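Local structure of putative immunoglobulin-blocking virulence protein (Mycoplasma mycoides subsp. capri, 7ADK) at residues 204-208 and 209-213; 290-293 and 294-297. The protein probably acts as a virulence factor that blocks host immunoglobulin, its mechanism not being established. One frame throughout, in Å; residues are numbered along the deposited sequence.

Contact 1 of 2, residues 204-208 and 209-213; sequences GLFNN and SIFNV
F211 turns one face of its ring to the backbone of F206, whose CA stands 3.9 Å from the ring centroid and 14° off the normal, a CH-pi contact displaced toward the rim. The rings also touch, CD1 of F206 lying 3.5 Å from CE2 of F211, which comes in at the edge of the F206 ring near its plane. The ring planes are inclined by 51°, an oblique pairing. With CG of F211 anti to the backbone N (chi1 -173°), the ring reaches back from the first helical turn to the preceding loop.

That loop is a type I beta turn from G204 to N207, and N208 is the N-cap of helix 209-218. Its OD1 accepts a nearly straight bond from F211 N at 3.0 Å, the donor standing above the carbonyl plane, and a weaker one from I210 N. The other end of the same amide works on the turn: N208 ND2 donates to G204 O at 2.9 Å, with the acceptor lying in the amide plane. G204 O also receives N207 N, so one carbonyl is gripped by both the turn and the cap. Y249 OH gives N208 ND2 a further partner. These bonds at both ends of the amide fix its rotation and define which end is oxygen.

The bond from N212 N to N208 O, at 2.9 Å, is the first i to i+4 bond of the helix. Beside it the N212 amide turns back, its ND2 bonding weakly to OD1 of N207 at 3.3 Å with the two amides nearly coplanar, while N207 ND2 has its own stronger partner in S194 O of helix 182-194.

Contact 2 of 2, residues 290-293 and 294-297; sequences NLDQ and SKFT
A short 3-10 turn interrupts the loop between helices 280-288 and 301-308, and two backbone bonds, each from residue i+3 to residue i, close it over residues 292-296. K295 N donates to D292 O at 3.1 Å. One step on, F296 N makes a weaker bond to Q293 O at 3.3 Å.

The outer side of the turn carries a salt bridge. NZ of K295 meets D292 OD2 at 2.8 Å on the syn side, 18° out of the carboxylate plane. The aspartate CG sits between its backbone N and carbonyl carbon (chi1 49°), which brings the carboxylate round to the lysine, and the lysine chain bends at chi2 and chi4 so that it curls over this group. Its methylene CG comes alongside as well, 3.3 Å from D292 OD2. The second carboxylate oxygen, OD1, accepts from S264 N, so the two oxygens have separate partners and the group is tied to another loop.

F296 points back toward the residues before the turn. The far corner of its ring, CZ, lies 3.6 Å from CD2 of L291, the two side chains crossing at about a right angle, while CE2 is 3.4 Å from D292 O in an oblique approach. Elsewhere the buried phenylalanine packs on L262 and on L193 of helix 182-194.

D292 therefore serves the turn twice, through its carbonyl and its carboxylate, both engaging K295. Because K295 is exposed, solvent probably screens the charge pair, while the bond from S264 N should help hold the carboxylate in position.

How the contacts relate
Along the chain, helix 182-194 comes first, followed by contact 1, where the turn at 204-207 leads through the cap into helix 209-218. Contact 2 opens some eighty residues later, beyond helix 280-288, so the two lie in series: each closes a local turn, and neither nests in nor crosses the other. In space they are neighbours, with centres about 14 Å apart. F206 of contact 1 joins them, its CZ 3.5 Å from CE2 of F296, with L291 and Q293 packing alongside. L193 touches F206, Q293 and F296, so helix 182-194 backs both turns, and strand 318-320 adds I320 against F206.

Contact 1 of 2, residues 204-208 and 209-213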
ATOM      1  N   GLY A 204     -18.141 -39.028   8.739  1.00 77.79           N
ATOM      2  CA  GLY A 204     -18.201 -40.160   7.804  1.00 77.79           C
ATOM      3  C   GLY A 204     -19.337 -40.040   6.792  1.00 77.79           C
ATOM      4  O   GLY A 204     -20.212 -39.191   6.927  1.00 77.79           O
ATOM      5  N   LEU A 205     -19.367 -40.881   5.758  1.00 74.51           N
ATOM      6  CA  LEU A 205     -20.339 -40.733   4.664  1.00 74.51           C
ATOM      7  C   LEU A 205     -21.811 -40.820   5.094  1.00 74.51           C
ATOM      8  O   LEU A 205     -22.629 -40.096   4.539  1.00 74.51           O
ATOM      9  CB  LEU A 205     -20.054 -41.751   3.551  1.00 74.51           C
ATOM     10  CG  LEU A 205     -18.942 -41.287   2.608  1.00 74.51           C
ATOM     11  CD1 LEU A 205     -18.348 -42.460   1.840  1.00 74.51           C
ATOM     12  CD2 LEU A 205     -19.492 -40.275   1.611  1.00 74.51           C
ATOM     13  N   PHE A 206     -22.157 -41.645   6.080  1.00 77.41           N
ATOM     14  CA  PHE A 206     -23.526 -41.769   6.597  1.00 77.41           C
ATOM     15  C   PHE A 206     -23.601 -41.447   8.084  1.00 77.41           C
ATOM     16  O   PHE A 206     -24.499 -41.909   8.787  1.00 77.41           O
ATOM     17  CB  PHE A 206     -24.131 -43.133   6.244  1.00 77.41           C
ATOM     18  CG  PHE A 206     -24.043 -43.485   4.779  1.00 77.41           C
ATOM     19  CD1 PHE A 206     -24.474 -42.577   3.801  1.00 77.41           C
ATOM     20  CD2 PHE A 206     -23.461 -44.691   4.381  1.00 77.41           C
ATOM     21  CE1 PHE A 206     -24.300 -42.854   2.442  1.00 77.41           C
ATOM     22  CE2 PHE A 206     -23.281 -44.968   3.023  1.00 77.41           C
ATOM     23  CZ  PHE A 206     -23.692 -44.049   2.052  1.00 77.41           C
ATOM     24  N   ASN A 207     -22.659 -40.637   8.562  1.00 79.63           N
ATOM     25  CA  ASN A 207     -22.678 -40.021   9.879  1.00 79.63           C
ATOM     26  C   ASN A 207     -21.910 -38.688   9.837  1.00 79.63           C
ATOM     27  O   ASN A 207     -20.716 -38.643  10.121  1.00 79.63           O
ATOM     28  CB  ASN A 207     -22.122 -40.993  10.912  1.00 79.63           C
ATOM     29  CG  ASN A 207     -22.118 -40.447  12.306  1.00 79.63           C
ATOM     30  OD1 ASN A 207     -22.794 -39.575  12.662  1.00 79.63           O
ATOM     31  ND2 ASN A 207     -21.382 -40.925  13.139  1.00 79.63           N
ATOM     32  N   ASN A 208     -22.588 -37.616   9.437  1.00 74.63           N
ATOM     33  CA  ASN A 208     -22.026 -36.273   9.341  1.00 74.63           C
ATOM     34  C   ASN A 208     -23.103 -35.207   9.528  1.00 74.63           C
ATOM     35  O   ASN A 208     -24.286 -35.480   9.417  1.00 74.63           O
ATOM     36  CB  ASN A 208     -21.249 -36.082   8.026  1.00 74.63           C
ATOM     37  CG  ASN A 208     -22.105 -36.099   6.782  1.00 74.63           C
ATOM     38  OD1 ASN A 208     -22.889 -35.198   6.538  1.00 74.63           O
ATOM     39  ND2 ASN A 208     -21.968 -37.104   5.961  1.00 74.63           N
ATOM     40  N   SER A 209     -22.699 -33.977   9.801  1.00 75.71           N
ATOM     41  CA  SER A 209     -23.595 -32.888  10.182  1.00 75.71           C
ATOM     42  C   SER A 209     -24.728 -32.604   9.185  1.00 75.71           C
ATOM     43  O   SER A 209     -25.871 -32.439   9.610  1.00 75.71           O
ATOM     44  CB  SER A 209     -22.755 -31.649  10.464  1.00 75.71           C
ATOM     45  OG  SER A 209     -23.526 -30.590  10.943  1.00 75.71           O
ATOM     46  N   ILE A 210     -24.491 -32.616   7.865  1.00 76.03           N
ATOM     47  CA  ILE A 210     -25.551 -32.386   6.861  1.00 76.03           C
ATOM     48  C   ILE A 210     -26.461 -33.613   6.726  1.00 76.03           C
ATOM     49  O   ILE A 210     -27.683 -33.500   6.822  1.00 76.03           O
ATOM     50  CB  ILE A 210     -24.939 -31.915   5.518  1.00 76.03           C
ATOM     51  CG1 ILE A 210     -24.481 -30.438   5.590  1.00 76.03           C
ATOM     52  CG2 ILE A 210     -25.836 -32.118   4.305  1.00 76.03           C
ATOM     53  CD1 ILE A 210     -25.571 -29.377   5.725  1.00 76.03           C
ATOM     54  N   PHE A 211     -25.883 -34.804   6.595  1.00 75.95           N
ATOM     55  CA  PHE A 211     -26.624 -36.060   6.510  1.00 75.95           C
ATOM     56  C   PHE A 211     -27.532 -36.303   7.729  1.00 75.95           C
ATOM     57  O   PHE A 211     -28.673 -36.738   7.587  1.00 75.95           O
ATOM     58  CB  PHE A 211     -25.611 -37.189   6.326  1.00 75.95           C
ATOM     59  CG  PHE A 211     -26.229 -38.535   6.052  1.00 75.95           C
ATOM     60  CD1 PHE A 211     -26.594 -39.379   7.115  1.00 75.95           C
ATOM     61  CD2 PHE A 211     -26.428 -38.954   4.729  1.00 75.95           C
ATOM     62  CE1 PHE A 211     -27.163 -40.632   6.853  1.00 75.95           C
ATOM     63  CE2 PHE A 211     -27.005 -40.203   4.474  1.00 75.95           C
ATOM     64  CZ  PHE A 211     -27.376 -41.041   5.533  1.00 75.95           C
ATOM     65  N   ASN A 212     -27.071 -35.950   8.929  1.00 76.67           N
ATOM     66  CA  ASN A 212     -27.828 -36.077  10.174  1.00 76.67           C
ATOM     67  C   ASN A 212     -28.946 -35.028  10.312  1.00 76.67           C
ATOM     68  O   ASN A 212     -29.988 -35.320  10.894  1.00 76.67           O
ATOM     69  CB  ASN A 212     -26.861 -36.007  11.363  1.00 76.67           C
ATOM     70  CG  ASN A 212     -25.832 -37.108  11.414  1.00 76.67           C
ATOM     71  OD1 ASN A 212     -25.789 -38.004  10.612  1.00 76.67           O
ATOM     72  ND2 ASN A 212     -24.996 -37.103  12.406  1.00 76.67           N
ATOM     73  N   VAL A 213     -28.767 -33.827   9.772  1.00 79.20           N
ATOM     74  CA  VAL A 213     -29.813 -32.801   9.721  1.00 79.20           C
ATOM     75  C   VAL A 213     -30.895 -33.159   8.701  1.00 79.20           C
ATOM     76  O   VAL A 213     -32.074 -32.913   8.957  1.00 79.20           O
ATOM     77  CB  VAL A 213     -29.191 -31.424   9.447  1.00 79.20           C
ATOM     78  CG1 VAL A 213     -30.195 -30.337   9.074  1.00 79.20           C
ATOM     79  CG2 VAL A 213     -28.482 -30.945  10.702  1.00 79.20           C
TER

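Contact 2 of 2, residues 290-293 and 294-297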
ATOM      1  N   ASN A 290     -32.018 -41.322   1.378  1.00 83.54           N
ATOM      2  CA  ASN A 290     -32.583 -42.655   1.140  1.00 83.54           C
ATOM      3  C   ASN A 290     -31.589 -43.699   0.586  1.00 83.54           C
ATOM      4  O   ASN A 290     -32.021 -44.766   0.164  1.00 83.54           O
ATOM      5  CB  ASN A 290     -33.771 -42.511   0.193  1.00 83.54           C
ATOM      6  CG  ASN A 290     -34.967 -41.797   0.775  1.00 83.54           C
ATOM      7  OD1 ASN A 290     -35.795 -42.359   1.459  1.00 83.54           O
ATOM      8  ND2 ASN A 290     -35.148 -40.561   0.456  1.00 83.54           N
ATOM      9  N   LEU A 291     -30.280 -43.426   0.571  1.00 84.46           N
ATOM     10  CA  LEU A 291     -29.212 -44.393   0.283  1.00 84.46           C
ATOM     11  C   LEU A 291     -29.142 -45.463   1.396  1.00 84.46           C
ATOM     12  O   LEU A 291     -29.228 -45.129   2.574  1.00 84.46           O
ATOM     13  CB  LEU A 291     -27.865 -43.631   0.186  1.00 84.46           C
ATOM     14  CG  LEU A 291     -27.227 -43.542  -1.209  1.00 84.46           C
ATOM     15  CD1 LEU A 291     -28.025 -42.705  -2.189  1.00 84.46           C
ATOM     16  CD2 LEU A 291     -25.840 -42.927  -1.136  1.00 84.46           C
ATOM     17  N   ASP A 292     -28.919 -46.733   1.058  1.00 89.98           N
ATOM     18  CA  ASP A 292     -28.643 -47.811   2.016  1.00 89.98           C
ATOM     19  C   ASP A 292     -27.142 -48.078   2.234  1.00 89.98           C
ATOM     20  O   ASP A 292     -26.437 -48.594   1.368  1.00 89.98           O
ATOM     21  CB  ASP A 292     -29.438 -49.098   1.694  1.00 89.98           C
ATOM     22  CG  ASP A 292     -29.419 -49.632   0.250  1.00 89.98           C
ATOM     23  OD1 ASP A 292     -29.283 -48.842  -0.710  1.00 89.98           O
ATOM     24  OD2 ASP A 292     -29.715 -50.834   0.058  1.00 89.98           O
ATOM     25  N   GLN A 293     -26.676 -47.791   3.454  1.00 85.70           N
ATOM     26  CA  GLN A 293     -25.301 -47.979   3.925  1.00 85.70           C
ATOM     27  C   GLN A 293     -24.749 -49.389   3.651  1.00 85.70           C
ATOM     28  O   GLN A 293     -23.568 -49.557   3.348  1.00 85.70           O
ATOM     29  CB  GLN A 293     -25.283 -47.628   5.426  1.00 85.70           C
ATOM     30  CG  GLN A 293     -23.980 -48.009   6.142  1.00 85.70           C
ATOM     31  CD  GLN A 293     -23.715 -47.310   7.466  1.00 85.70           C
ATOM     32  OE1 GLN A 293     -24.420 -46.425   7.916  1.00 85.70           O
ATOM     33  NE2 GLN A 293     -22.667 -47.667   8.145  1.00 85.70           N
ATOM     34  N   SER A 294     -25.605 -50.405   3.705  1.00 87.56           N
ATOM     35  CA  SER A 294     -25.270 -51.813   3.487  1.00 87.56           C
ATOM     36  C   SER A 294     -24.773 -52.150   2.077  1.00 87.56           C
ATOM     37  O   SER A 294     -24.155 -53.196   1.900  1.00 87.56           O
ATOM     38  CB  SER A 294     -26.481 -52.663   3.844  1.00 87.56           C
ATOM     39  OG  SER A 294     -27.624 -52.171   3.211  1.00 87.56           O
ATOM     40  N   LYS A 295     -24.967 -51.279   1.077  1.00 87.41           N
ATOM     41  CA  LYS A 295     -24.491 -51.490  -0.307  1.00 87.41           C
ATOM     42  C   LYS A 295     -23.025 -51.121  -0.550  1.00 87.41           C
ATOM     43  O   LYS A 295     -22.492 -51.412  -1.617  1.00 87.41           O
ATOM     44  CB  LYS A 295     -25.405 -50.719  -1.275  1.00 87.41           C
ATOM     45  CG  LYS A 295     -26.807 -51.333  -1.348  1.00 87.41           C
ATOM     46  CD  LYS A 295     -26.872 -52.654  -2.135  1.00 87.41           C
ATOM     47  CE  LYS A 295     -28.157 -53.435  -1.848  1.00 87.41           C
ATOM     48  NZ  LYS A 295     -29.376 -52.622  -2.031  1.00 87.41           N
ATOM     49  N   PHE A 296     -22.358 -50.468   0.397  1.00 84.01           N
ATOM     50  CA  PHE A 296     -21.081 -49.787   0.152  1.00 84.01           C
ATOM     51  C   PHE A 296     -19.828 -50.538   0.621  1.00 84.01           C
ATOM     52  O   PHE A 296     -18.739 -49.976   0.639  1.00 84.01           O
ATOM     53  CB  PHE A 296     -21.177 -48.348   0.655  1.00 84.01           C
ATOM     54  CG  PHE A 296     -22.172 -47.514  -0.113  1.00 84.01           C
ATOM     55  CD1 PHE A 296     -21.826 -47.023  -1.379  1.00 84.01           C
ATOM     56  CD2 PHE A 296     -23.448 -47.257   0.413  1.00 84.01           C
ATOM     57  CE1 PHE A 296     -22.758 -46.281  -2.117  1.00 84.01           C
ATOM     58  CE2 PHE A 296     -24.373 -46.496  -0.316  1.00 84.01           C
ATOM     59  CZ  PHE A 296     -24.027 -46.008  -1.586  1.00 84.01           C
ATOM     60  N   THR A 297     -19.929 -51.829   0.921  1.00 88.83           N
ATOM     61  CA  THR A 297     -18.793 -52.730   1.218  1.00 88.83           C
ATOM     62  C   THR A 297     -17.933 -53.076  -0.023  1.00 88.83           C
ATOM     63  O   THR A 297     -17.753 -54.246  -0.369  1.00 88.83           O
ATOM     64  CB  THR A 297     -19.311 -54.005   1.912  1.00 88.83           C
ATOM     65  OG1 THR A 297     -20.281 -54.622   1.100  1.00 88.83           O
ATOM     66  CG2 THR A 297     -19.944 -53.738   3.274  1.00 88.83           C
TER